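Side-chain contacts in fatty acid binding protein homolog (Echinococcus granulosus, PDB 1O8V), which binds palmitate and probably other fatty acids inside a beta-barrel and is implicated in the uptake, storage and transport of lipids: residues L24-V29 against T76-E81; R31-L36 against E56-T61; V82-T87 against M93-D98; I106-E111 against L115-K120. All coordinates share one frame; numbering follows the deposited sequence.

Contact 1: residues L24-V29 against T76-E81; sequences LGVDFV and TPDSRE. With PLM (palmitic acid), chain B.
At the portal end of the fatty-acid-binding-protein barrel, the linker between the two short helices meets the turn that joins strands 72-75 and 81-89, and L24 and V26 touch R80 and D78 there. L24 sends CD1 over one face of the R80 guanidinium, 3.6 Å from NH2, the two side chains crossing at about a right angle. V26 lays CG2 3.5 Å from OD2 of D78; its chi1 of -178° sets CG2 beside the backbone N, which leaves CG2 as the closer methyl, with CG1 farther off beside CB of D78. No hydrogen bond joins the segments; the polar groups of D78 and T76 are bonded mainly within T76-E81. R80 grips D78 side-on: NE meets the syn lone pair of OD2 at 2.7 Å in the guanidinium plane, while NH2 reaches OD1 at 3.0 Å from a tilted position. OD1 also takes the hydroxyl of T76, which comes from above the carboxylate plane. The pairing probably offsets the charge and fixes the rotation of both groups, which would make them tolerable beside leucine, valine and lipid; NH1 of R80 has a further salt bridge to D99. Palmitate runs alongside, its carbon CA 3.3 Å from OD1 of D78. G25, with positive phi, ends helix 17-24 in a Schellman motif. A helix-turn-helix lid resting on a strand-connecting turn over the bound acyl chain is typical of the fatty-acid-binding-protein fold.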
# COMPACT_ATOMS: atom_id res chain seq x y z
N LEU A 24 -8.01 -8.17 9.40
CA LEU A 24 -7.22 -9.09 8.56
C LEU A 24 -6.57 -10.23 9.34
O LEU A 24 -5.97 -11.13 8.74
CB LEU A 24 -6.15 -8.31 7.81
CG LEU A 24 -6.64 -7.39 6.71
CD1 LEU A 24 -5.52 -6.50 6.18
CD2 LEU A 24 -7.29 -8.21 5.61
N GLY A 25 -6.66 -10.19 10.66
CA GLY A 25 -6.10 -11.27 11.46
C GLY A 25 -4.62 -11.13 11.81
O GLY A 25 -3.98 -12.12 12.24
N VAL A 26 -4.10 -9.92 11.66
CA VAL A 26 -2.72 -9.65 12.01
C VAL A 26 -2.55 -9.86 13.52
O VAL A 26 -3.39 -9.42 14.32
CB VAL A 26 -2.31 -8.23 11.62
CG1 VAL A 26 -0.85 -7.99 11.95
CG2 VAL A 26 -2.56 -7.99 10.10
N ASP A 27 -1.47 -10.53 13.92
CA ASP A 27 -1.30 -10.86 15.33
C ASP A 27 -0.88 -9.66 16.18
O ASP A 27 -0.46 -8.62 15.65
CB ASP A 27 -0.39 -12.09 15.53
CG ASP A 27 1.04 -11.86 15.15
OD1 ASP A 27 1.53 -10.73 15.13
OD2 ASP A 27 1.78 -12.84 14.88
N PHE A 28 -1.05 -9.80 17.49
CA PHE A 28 -0.85 -8.72 18.42
C PHE A 28 0.49 -8.03 18.28
O PHE A 28 0.55 -6.81 18.26
CB PHE A 28 -1.02 -9.26 19.85
CG PHE A 28 -0.89 -8.24 20.91
CD1 PHE A 28 0.37 -7.94 21.45
CD2 PHE A 28 -2.01 -7.57 21.41
CE1 PHE A 28 0.51 -7.00 22.46
CE2 PHE A 28 -1.88 -6.63 22.42
CZ PHE A 28 -0.62 -6.35 22.95
N VAL A 29 1.56 -8.81 18.23
CA VAL A 29 2.89 -8.22 18.20
C VAL A 29 3.12 -7.43 16.94
O VAL A 29 3.67 -6.32 16.98
CB VAL A 29 3.95 -9.31 18.35
CG1 VAL A 29 5.37 -8.74 18.16
CG2 VAL A 29 3.85 -9.88 19.72
N THR A 76 2.27 -9.72 1.68
CA THR A 76 2.05 -8.51 2.47
C THR A 76 3.08 -8.40 3.60
O THR A 76 3.76 -9.38 3.92
CB THR A 76 0.62 -8.53 3.07
OG1 THR A 76 0.47 -9.66 3.95
CG2 THR A 76 -0.40 -8.71 1.96
N PRO A 77 3.20 -7.22 4.21
CA PRO A 77 4.17 -7.03 5.29
C PRO A 77 3.96 -7.97 6.47
O PRO A 77 4.94 -8.27 7.12
CB PRO A 77 3.96 -5.58 5.69
CG PRO A 77 3.47 -4.93 4.46
CD PRO A 77 2.53 -5.96 3.87
N ASP A 78 2.73 -8.42 6.73
CA ASP A 78 2.42 -9.34 7.82
C ASP A 78 2.49 -10.81 7.38
O ASP A 78 2.10 -11.71 8.11
CB ASP A 78 1.02 -9.04 8.41
CG ASP A 78 -0.06 -9.21 7.42
OD1 ASP A 78 0.00 -8.58 6.35
OD2 ASP A 78 -1.03 -9.96 7.63
N SER A 79 3.00 -11.02 6.17
CA SER A 79 3.35 -12.34 5.60
C SER A 79 2.09 -13.19 5.30
O SER A 79 1.97 -14.35 5.74
CB SER A 79 4.31 -13.10 6.50
OG SER A 79 4.83 -14.20 5.78
N ARG A 80 1.10 -12.57 4.64
CA ARG A 80 0.05 -13.29 3.96
C ARG A 80 0.41 -13.35 2.49
O ARG A 80 0.84 -12.35 1.91
CB ARG A 80 -1.31 -12.59 4.10
CG ARG A 80 -1.98 -12.77 5.43
CD ARG A 80 -3.26 -11.91 5.62
NE ARG A 80 -2.87 -10.50 5.68
CZ ARG A 80 -3.21 -9.56 4.80
NH1 ARG A 80 -4.02 -9.82 3.81
NH2 ARG A 80 -2.66 -8.37 4.93
N GLU A 81 0.16 -14.50 1.89
CA GLU A 81 0.29 -14.69 0.44
C GLU A 81 -1.01 -14.23 -0.19
O GLU A 81 -2.08 -14.71 0.16
CB GLU A 81 0.52 -16.17 0.11
CG GLU A 81 1.93 -16.65 0.46
CD GLU A 81 2.23 -18.05 -0.05
OE1 GLU A 81 1.74 -18.43 -1.14
OE2 GLU A 81 2.99 -18.78 0.63
C1 PLM B . -0.02 2.01 2.38
O1 PLM B . 0.26 2.91 3.26
O2 PLM B . 0.58 2.12 1.21
C2 PLM B . -1.01 0.90 2.74
C3 PLM B . -0.44 -0.49 2.53
C4 PLM B . -1.43 -1.51 3.11
C5 PLM B . -0.97 -2.93 2.82
C6 PLM B . -1.98 -4.00 3.25
C7 PLM B . -2.26 -4.09 4.76
C8 PLM B . -1.31 -5.07 5.40
C9 PLM B . -1.40 -5.12 6.92
CA PLM B . -0.04 -5.49 7.50
CB PLM B . 0.46 -4.52 8.54
CC PLM B . 1.87 -4.82 9.03
CD PLM B . 2.63 -3.54 9.32
CE PLM B . 3.61 -3.11 8.24
CF PLM B . 4.20 -1.74 8.56
CG PLM B . 5.18 -1.23 7.52

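Contact 2: residues R31-L36 against E56-T61; sequences RKMGNL and ESTFKT. With PLM (palmitic acid), chain B.
M33, on the second helix of the helix-turn-helix lid of the fatty-acid-binding-protein fold, leans toward F59 in the loop after strand 50-56. CB of M33 leaves the helix on the side of that loop, and CG stands anti to the backbone N (chi1 177°), which carries it out to the aromatic ring. CG is the atom that touches most closely, 3.6 Å from CD1 of F59, and it approaches obliquely. The chain bends at both chi2 and chi3; SD, 4.0 Å from CB of F59 and 5.0 Å from the ring centroid, is the last atom to make a contact here before CE ends the chain. This is a Met-aromatic contact, but an oblique one, with the sulfur 51° off the ring normal. SD also lies 4.3 Å from CG2 of T58, a looser neighbour. A flexible thioether suits this partly exposed place, since it can follow the ring without needing a polar partner. The other ortho carbon of the ring serves the ligand: CD2 of F59 meets carbon CE of palmitate at 3.8 Å, and G34, which has no side chain, lets carbon CD of the acyl chain come up to its CA. K60 lays its CE over one ring face, toward its rim, while its NZ is hydrogen-bonded to the carbonyl of P77. The loop itself is braced by an ST turn, in which the backbone N of F59 donates to OG of S57 at 3.2 Å.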
# COMPACT_ATOMS: atom_id res chain seq x y z
N ARG A 31 0.77 -6.09 15.05
CA ARG A 31 -0.08 -4.92 15.06
C ARG A 31 0.55 -3.79 15.85
O ARG A 31 0.43 -2.62 15.45
CB ARG A 31 -1.47 -5.23 15.62
CG ARG A 31 -2.28 -6.20 14.80
CD ARG A 31 -3.79 -6.15 15.05
NE ARG A 31 -4.11 -6.06 16.47
CZ ARG A 31 -4.26 -7.10 17.31
NH1 ARG A 31 -4.12 -8.34 16.89
NH2 ARG A 31 -4.55 -6.87 18.58
N LYS A 32 1.18 -4.12 16.97
CA LYS A 32 1.93 -3.14 17.76
C LYS A 32 2.97 -2.44 16.90
O LYS A 32 3.08 -1.21 16.92
CB LYS A 32 2.62 -3.84 18.95
CG LYS A 32 3.27 -2.93 19.95
CD LYS A 32 3.93 -3.74 21.05
CE LYS A 32 4.94 -2.91 21.82
NZ LYS A 32 5.55 -3.68 22.95
N MET A 33 3.72 -3.22 16.13
CA MET A 33 4.70 -2.67 15.20
C MET A 33 4.02 -1.84 14.12
O MET A 33 4.43 -0.72 13.84
CB MET A 33 5.49 -3.79 14.55
CG MET A 33 6.50 -3.31 13.51
SD MET A 33 8.05 -2.65 14.16
CE MET A 33 7.99 -3.09 15.94
N GLY A 34 2.97 -2.39 13.52
CA GLY A 34 2.30 -1.73 12.42
C GLY A 34 1.72 -0.38 12.80
O GLY A 34 1.64 0.52 11.96
N ASN A 35 1.33 -0.23 14.06
CA ASN A 35 0.73 1.01 14.54
C ASN A 35 1.79 2.08 14.85
O ASN A 35 1.46 3.28 14.95
CB ASN A 35 -0.16 0.72 15.77
CG ASN A 35 -1.50 0.06 15.40
OD1 ASN A 35 -2.14 0.45 14.42
ND2 ASN A 35 -1.95 -0.94 16.20
N LEU A 36 3.03 1.64 15.03
CA LEU A 36 4.14 2.54 15.39
C LEU A 36 4.83 3.11 14.15
O LEU A 36 5.22 4.29 14.11
CB LEU A 36 5.19 1.79 16.26
CG LEU A 36 5.01 1.68 17.78
CD1 LEU A 36 6.01 0.70 18.38
CD2 LEU A 36 5.09 3.03 18.46
N GLU A 56 10.05 1.15 2.97
CA GLU A 56 11.16 1.06 3.92
C GLU A 56 10.67 1.52 5.29
O GLU A 56 10.08 2.58 5.42
CB GLU A 56 12.30 1.98 3.47
CG GLU A 56 12.95 1.62 2.14
CD GLU A 56 14.04 2.59 1.72
OE1 GLU A 56 13.93 3.80 2.04
OE2 GLU A 56 15.02 2.14 1.09
N SER A 57 10.93 0.71 6.31
CA SER A 57 10.64 1.09 7.70
C SER A 57 11.51 0.30 8.67
O SER A 57 12.20 -0.64 8.28
CB SER A 57 9.16 0.90 8.03
OG SER A 57 8.84 -0.46 8.27
N THR A 58 11.45 0.67 9.94
CA THR A 58 12.17 -0.07 10.97
C THR A 58 11.73 -1.54 11.04
O THR A 58 12.50 -2.40 11.43
CB THR A 58 12.03 0.64 12.34
OG1 THR A 58 12.88 -0.00 13.29
CG2 THR A 58 10.63 0.50 12.90
N PHE A 59 10.51 -1.84 10.60
CA PHE A 59 10.04 -3.23 10.55
C PHE A 59 10.83 -4.10 9.55
O PHE A 59 11.38 -5.14 9.90
CB PHE A 59 8.55 -3.23 10.20
CG PHE A 59 7.87 -4.57 10.29
CD1 PHE A 59 8.25 -5.52 11.23
CD2 PHE A 59 6.81 -4.86 9.43
CE1 PHE A 59 7.58 -6.76 11.29
CE2 PHE A 59 6.15 -6.08 9.50
CZ PHE A 59 6.53 -7.02 10.43
N LYS A 60 10.87 -3.65 8.30
CA LYS A 60 11.57 -4.38 7.23
C LYS A 60 11.47 -3.55 5.95
O LYS A 60 10.72 -2.57 5.89
CB LYS A 60 10.97 -5.77 6.98
CG LYS A 60 9.43 -5.81 6.92
CD LYS A 60 8.88 -7.21 6.53
CE LYS A 60 8.58 -8.09 7.73
NZ LYS A 60 7.68 -9.25 7.43
N THR A 61 12.23 -3.94 4.93
CA THR A 61 12.00 -3.39 3.60
C THR A 61 11.14 -4.41 2.88
O THR A 61 11.44 -5.60 2.94
CB THR A 61 13.32 -3.22 2.85
OG1 THR A 61 14.09 -2.18 3.45
CG2 THR A 61 13.09 -2.74 1.40
C1 PLM B . -0.02 2.01 2.38
O1 PLM B . 0.26 2.91 3.26
O2 PLM B . 0.58 2.12 1.21
C2 PLM B . -1.01 0.90 2.74
C3 PLM B . -0.44 -0.49 2.53
C4 PLM B . -1.43 -1.51 3.11
C5 PLM B . -0.97 -2.93 2.82
C6 PLM B . -1.98 -4.00 3.25
C7 PLM B . -2.26 -4.09 4.76
C8 PLM B . -1.31 -5.07 5.40
C9 PLM B . -1.40 -5.12 6.92
CA PLM B . -0.04 -5.49 7.50
CB PLM B . 0.46 -4.52 8.54
CC PLM B . 1.87 -4.82 9.03
CD PLM B . 2.63 -3.54 9.32
CE PLM B . 3.61 -3.11 8.24
CF PLM B . 4.20 -1.74 8.56
CG PLM B . 5.18 -1.23 7.52

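Contact 3: residues V82-T87 against M93-D98; sequences VASLIT and MKHEQD
The H95 imidazole has I86 over one face: CD1 sits 3.7 Å from the ring centroid and 5° off the normal, a CH-pi contact, with CG1 close to CD2 of the ring. Near the ring plane, at its edge, lies OG of S84. The chi1 of H95, 179°, sets the ring beside the carbonyl carbon and under the isoleucine, whose slim CG1-CD1 arm can lie flat on it. Both ring nitrogens are engaged, NE2 with E74 and ND1 with R108 of the hexadecanoate site, which it probably helps to orient. The same glutamate oxygen also bonds S84 OG and Q97 NE2, so one carboxylate ties together the polar groups on this face. The hairpin is thus barrel wall with its H95 and Q97 face turned to the ligand site, where Q97 touches palmitate. Beyond the ring, CG2 of I86 packs on CG of M93 at 3.8 Å. The opposite face carries A83, L85, T87, K94, E96 and D98. Here L85 and E96 run side by side, CB to CG 3.7 Å apart, and the carboxylate of E96 reaches A83 O and L85 O through one water each. Six backbone bonds join the antiparallel strands, among them K94 N to T87 O at 2.8 Å. Within the barrel, strand 81-89 is flanked by strand 72-75 and strand 92-98 by strand 103-111, while M53 of strand 50-56 also packs on I86, M93 and H95.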
# COMPACT_ATOMS: atom_id res chain seq x y z
N VAL A 82 -0.93 -13.25 -1.07
CA VAL A 82 -2.13 -12.71 -1.70
C VAL A 82 -2.03 -12.66 -3.20
O VAL A 82 -0.94 -12.59 -3.75
CB VAL A 82 -2.47 -11.31 -1.15
CG1 VAL A 82 -2.61 -11.39 0.36
CG2 VAL A 82 -1.43 -10.28 -1.54
N ALA A 83 -3.17 -12.69 -3.86
CA ALA A 83 -3.27 -12.43 -5.28
C ALA A 83 -3.58 -10.96 -5.45
O ALA A 83 -4.61 -10.48 -4.95
CB ALA A 83 -4.33 -13.27 -5.90
N SER A 84 -2.72 -10.25 -6.15
CA SER A 84 -2.87 -8.79 -6.31
C SER A 84 -3.04 -8.33 -7.74
O SER A 84 -2.65 -9.03 -8.67
CB SER A 84 -1.65 -8.09 -5.68
OG SER A 84 -1.62 -8.41 -4.30
N LEU A 85 -3.62 -7.14 -7.90
CA LEU A 85 -3.88 -6.57 -9.20
C LEU A 85 -3.91 -5.06 -9.02
O LEU A 85 -4.63 -4.54 -8.18
CB LEU A 85 -5.25 -7.04 -9.73
CG LEU A 85 -5.62 -6.65 -11.16
CD1 LEU A 85 -4.72 -7.20 -12.22
CD2 LEU A 85 -7.02 -7.19 -11.41
N ILE A 86 -3.10 -4.36 -9.78
CA ILE A 86 -3.01 -2.92 -9.70
C ILE A 86 -3.37 -2.33 -11.07
O ILE A 86 -2.85 -2.75 -12.10
CB ILE A 86 -1.57 -2.53 -9.31
CG1 ILE A 86 -1.26 -3.00 -7.89
CG2 ILE A 86 -1.44 -0.99 -9.42
CD1 ILE A 86 0.15 -2.78 -7.44
N THR A 87 -4.27 -1.35 -11.06
CA THR A 87 -4.57 -0.55 -12.25
C THR A 87 -4.59 0.91 -11.88
O THR A 87 -4.54 1.28 -10.69
CB THR A 87 -5.92 -0.96 -12.87
OG1 THR A 87 -6.95 -0.89 -11.88
CG2 THR A 87 -5.89 -2.40 -13.31
N MET A 93 -4.69 5.09 -8.26
CA MET A 93 -4.10 3.77 -8.29
C MET A 93 -5.00 2.85 -7.47
O MET A 93 -5.23 3.11 -6.29
CB MET A 93 -2.68 3.80 -7.75
CG MET A 93 -2.00 2.44 -7.91
SD MET A 93 -0.51 2.10 -6.94
CE MET A 93 0.35 3.62 -7.21
N LYS A 94 -5.46 1.78 -8.10
CA LYS A 94 -6.33 0.79 -7.48
C LYS A 94 -5.52 -0.49 -7.32
O LYS A 94 -5.09 -1.10 -8.30
CB LYS A 94 -7.58 0.56 -8.33
CG LYS A 94 -8.49 1.79 -8.43
CD LYS A 94 -9.52 1.62 -9.50
CE LYS A 94 -10.79 0.96 -8.99
NZ LYS A 94 -11.72 0.72 -10.13
N HIS A 95 -5.36 -0.92 -6.08
CA HIS A 95 -4.51 -2.04 -5.73
C HIS A 95 -5.34 -2.98 -4.85
O HIS A 95 -5.63 -2.67 -3.71
CB HIS A 95 -3.30 -1.48 -4.99
CG HIS A 95 -2.30 -2.49 -4.52
ND1 HIS A 95 -1.17 -2.10 -3.83
CD2 HIS A 95 -2.23 -3.84 -4.63
CE1 HIS A 95 -0.47 -3.17 -3.50
NE2 HIS A 95 -1.07 -4.23 -4.00
N GLU A 96 -5.76 -4.13 -5.40
CA GLU A 96 -6.47 -5.14 -4.61
C GLU A 96 -5.53 -6.25 -4.16
O GLU A 96 -4.59 -6.58 -4.86
CB GLU A 96 -7.63 -5.77 -5.38
CG GLU A 96 -7.16 -6.57 -6.59
CD GLU A 96 -8.32 -7.13 -7.40
OE1 GLU A 96 -8.99 -6.41 -8.17
OE2 GLU A 96 -8.52 -8.35 -7.27
N GLN A 97 -5.84 -6.84 -3.01
CA GLN A 97 -5.07 -7.94 -2.43
C GLN A 97 -6.05 -8.97 -1.89
O GLN A 97 -6.71 -8.73 -0.87
CB GLN A 97 -4.19 -7.47 -1.28
CG GLN A 97 -3.15 -6.45 -1.64
CD GLN A 97 -2.45 -5.89 -0.46
OE1 GLN A 97 -3.08 -5.63 0.57
NE2 GLN A 97 -1.16 -5.59 -0.63
N ASP A 98 -6.13 -10.13 -2.52
CA ASP A 98 -7.04 -11.20 -2.10
C ASP A 98 -6.24 -12.26 -1.35
O ASP A 98 -5.40 -12.94 -1.94
CB ASP A 98 -7.69 -11.80 -3.36
CG ASP A 98 -8.51 -13.01 -3.07
OD1 ASP A 98 -8.92 -13.20 -1.90
OD2 ASP A 98 -8.81 -13.80 -4.00
O HOH W 1 -6.91 -10.49 -6.68
O HOH W 2 -7.39 -4.02 -8.51

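Contact 4: residues I106-E111 against L115-K120; sequences IERVVE and LKATVK. With PLM (palmitic acid), chain B.
Segments 106-111 and 115-120, from strands 103-111 and 114-121, form an antiparallel hairpin of the calycin beta-barrel, their directions 166° apart, with four backbone bonds at the E107-T118 and V109-K116 pairs. I106, R108, V110, L115, A117 and V119 point to the barrel interior. R108 is fully extended from CG to NE, which carries its guanidinium inward to the palmitate carboxylate. CG2 of I106 lies over the centre of one guanidinium face, while CG of R108 passes 4.1 Å from CB of A117, whose small size gives the arginine stem room. V119 offers CG2 to C2 of palmitate at 3.8 Å, and CD1 of I106 meets the chain farther along. Near the hairpin turn, CG2 of V110 packs on CD1 of L115 at 3.9 Å. The outer face carries charge instead: NZ of K120 forms a salt bridge with OE2 of E107 at 2.7 Å, coming from above the carboxylate plane. Inside, the fatty-acid head is shared with R128 and Y130. NH2 of R108 donates to O2 of palmitate in the guanidinium plane, 3.0 Å long and nearly straight at 174°.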
# COMPACT_ATOMS: atom_id res chain seq x y z
N ILE A 106 -6.98 -1.05 -1.76
CA ILE A 106 -6.16 0.13 -1.53
C ILE A 106 -6.39 1.08 -2.70
O ILE A 106 -6.42 0.66 -3.86
CB ILE A 106 -4.65 -0.25 -1.43
CG1 ILE A 106 -4.45 -1.36 -0.40
CG2 ILE A 106 -3.82 0.97 -1.11
CD1 ILE A 106 -3.08 -2.03 -0.49
N GLU A 107 -6.57 2.36 -2.41
CA GLU A 107 -6.66 3.40 -3.44
C GLU A 107 -5.62 4.44 -3.09
O GLU A 107 -5.61 4.91 -1.96
CB GLU A 107 -8.06 4.05 -3.47
CG GLU A 107 -9.25 3.13 -3.76
CD GLU A 107 -10.62 3.71 -3.32
OE1 GLU A 107 -10.70 4.86 -2.83
OE2 GLU A 107 -11.65 2.99 -3.46
N ARG A 108 -4.77 4.80 -4.03
CA ARG A 108 -3.81 5.87 -3.82
C ARG A 108 -4.14 7.02 -4.75
O ARG A 108 -4.36 6.80 -5.93
CB ARG A 108 -2.39 5.38 -4.09
CG ARG A 108 -1.93 4.31 -3.08
CD ARG A 108 -0.54 3.75 -3.31
NE ARG A 108 -0.21 2.80 -2.26
CZ ARG A 108 -0.29 1.49 -2.38
NH1 ARG A 108 -0.70 0.93 -3.50
NH2 ARG A 108 -0.03 0.73 -1.34
N VAL A 109 -4.18 8.22 -4.19
CA VAL A 109 -4.39 9.43 -5.00
C VAL A 109 -3.37 10.48 -4.64
O VAL A 109 -2.97 10.58 -3.49
CB VAL A 109 -5.79 9.97 -4.80
CG1 VAL A 109 -6.82 8.91 -5.14
CG2 VAL A 109 -6.00 10.49 -3.40
N VAL A 110 -2.97 11.26 -5.63
CA VAL A 110 -1.98 12.31 -5.45
C VAL A 110 -2.60 13.65 -5.80
O VAL A 110 -3.23 13.82 -6.85
CB VAL A 110 -0.77 12.06 -6.32
CG1 VAL A 110 0.13 13.33 -6.43
CG2 VAL A 110 0.03 10.88 -5.79
N GLU A 111 -2.36 14.61 -4.93
CA GLU A 111 -2.70 15.99 -5.22
C GLU A 111 -1.54 16.82 -4.72
O GLU A 111 -1.31 16.92 -3.51
CB GLU A 111 -3.98 16.41 -4.53
CG GLU A 111 -4.38 17.87 -4.79
CD GLU A 111 -4.63 18.18 -6.26
OE1 GLU A 111 -5.44 17.47 -6.89
OE2 GLU A 111 -3.98 19.11 -6.80
N LEU A 115 0.27 12.36 -1.08
CA LEU A 115 -0.32 11.09 -1.53
C LEU A 115 -1.20 10.55 -0.41
O LEU A 115 -0.75 10.44 0.73
CB LEU A 115 0.79 10.09 -1.85
CG LEU A 115 0.40 8.76 -2.49
CD1 LEU A 115 1.53 8.27 -3.34
CD2 LEU A 115 0.03 7.73 -1.41
N LYS A 116 -2.44 10.20 -0.73
CA LYS A 116 -3.36 9.63 0.25
C LYS A 116 -3.68 8.20 -0.15
O LYS A 116 -4.16 7.95 -1.25
CB LYS A 116 -4.65 10.46 0.39
CG LYS A 116 -4.47 11.73 1.20
CD LYS A 116 -5.81 12.17 1.81
CE LYS A 116 -5.61 13.33 2.79
NZ LYS A 116 -5.29 12.92 4.19
N ALA A 117 -3.42 7.28 0.77
CA ALA A 117 -3.70 5.86 0.56
C ALA A 117 -4.87 5.47 1.41
O ALA A 117 -4.76 5.46 2.65
CB ALA A 117 -2.51 5.03 0.92
N THR A 118 -5.99 5.15 0.78
CA THR A 118 -7.17 4.65 1.50
C THR A 118 -7.14 3.13 1.45
O THR A 118 -6.98 2.57 0.38
CB THR A 118 -8.43 5.16 0.81
OG1 THR A 118 -8.45 6.59 0.85
CG2 THR A 118 -9.71 4.71 1.53
N VAL A 119 -7.30 2.50 2.60
CA VAL A 119 -7.26 1.05 2.72
C VAL A 119 -8.59 0.61 3.29
O VAL A 119 -9.04 1.11 4.34
CB VAL A 119 -6.12 0.60 3.66
CG1 VAL A 119 -6.01 -0.91 3.74
CG2 VAL A 119 -4.81 1.22 3.23
N LYS A 120 -9.22 -0.33 2.61
CA LYS A 120 -10.54 -0.81 2.98
C LYS A 120 -10.56 -2.33 3.07
O LYS A 120 -10.05 -3.00 2.18
CB LYS A 120 -11.57 -0.37 1.96
CG LYS A 120 -11.80 1.13 1.98
CD LYS A 120 -12.96 1.51 1.10
CE LYS A 120 -12.64 1.37 -0.34
NZ LYS A 120 -12.21 2.68 -0.88
C1 PLM B . -0.02 2.01 2.38
O1 PLM B . 0.26 2.91 3.26
O2 PLM B . 0.58 2.12 1.21
C2 PLM B . -1.01 0.90 2.74
C3 PLM B . -0.44 -0.49 2.53
C4 PLM B . -1.43 -1.51 3.11
C5 PLM B . -0.97 -2.93 2.82
C6 PLM B . -1.98 -4.00 3.25
C7 PLM B . -2.26 -4.09 4.76
C8 PLM B . -1.31 -5.07 5.40
C9 PLM B . -1.40 -5.12 6.92
CA PLM B . -0.04 -5.49 7.50
CB PLM B . 0.46 -4.52 8.54
CC PLM B . 1.87 -4.82 9.03
CD PLM B . 2.63 -3.54 9.32
CE PLM B . 3.61 -3.11 8.24
CF PLM B . 4.20 -1.74 8.56
CG PLM B . 5.18 -1.23 7.52

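Contacts 1 and 2 belong to the portal and share helix 28-36, whereas contacts 3 and 4 are hairpins of the barrel wall, joined by backbone bonds between strands 92-98 and 103-111. The first pair have no hydrogen bonds across their segments. Contact 2 lies at the surface, while contacts 1, 3 and 4 are partly buried. The hairpins combine a ladder of backbone bonds with a buried inner face and a more exposed outer one. Palmitate lies between the two regions: mid-chain carbons pass contact 1, the far end contact 2, and the carboxylate with the first carbons contact 4, whose centre is about 20 Å from that of contact 1.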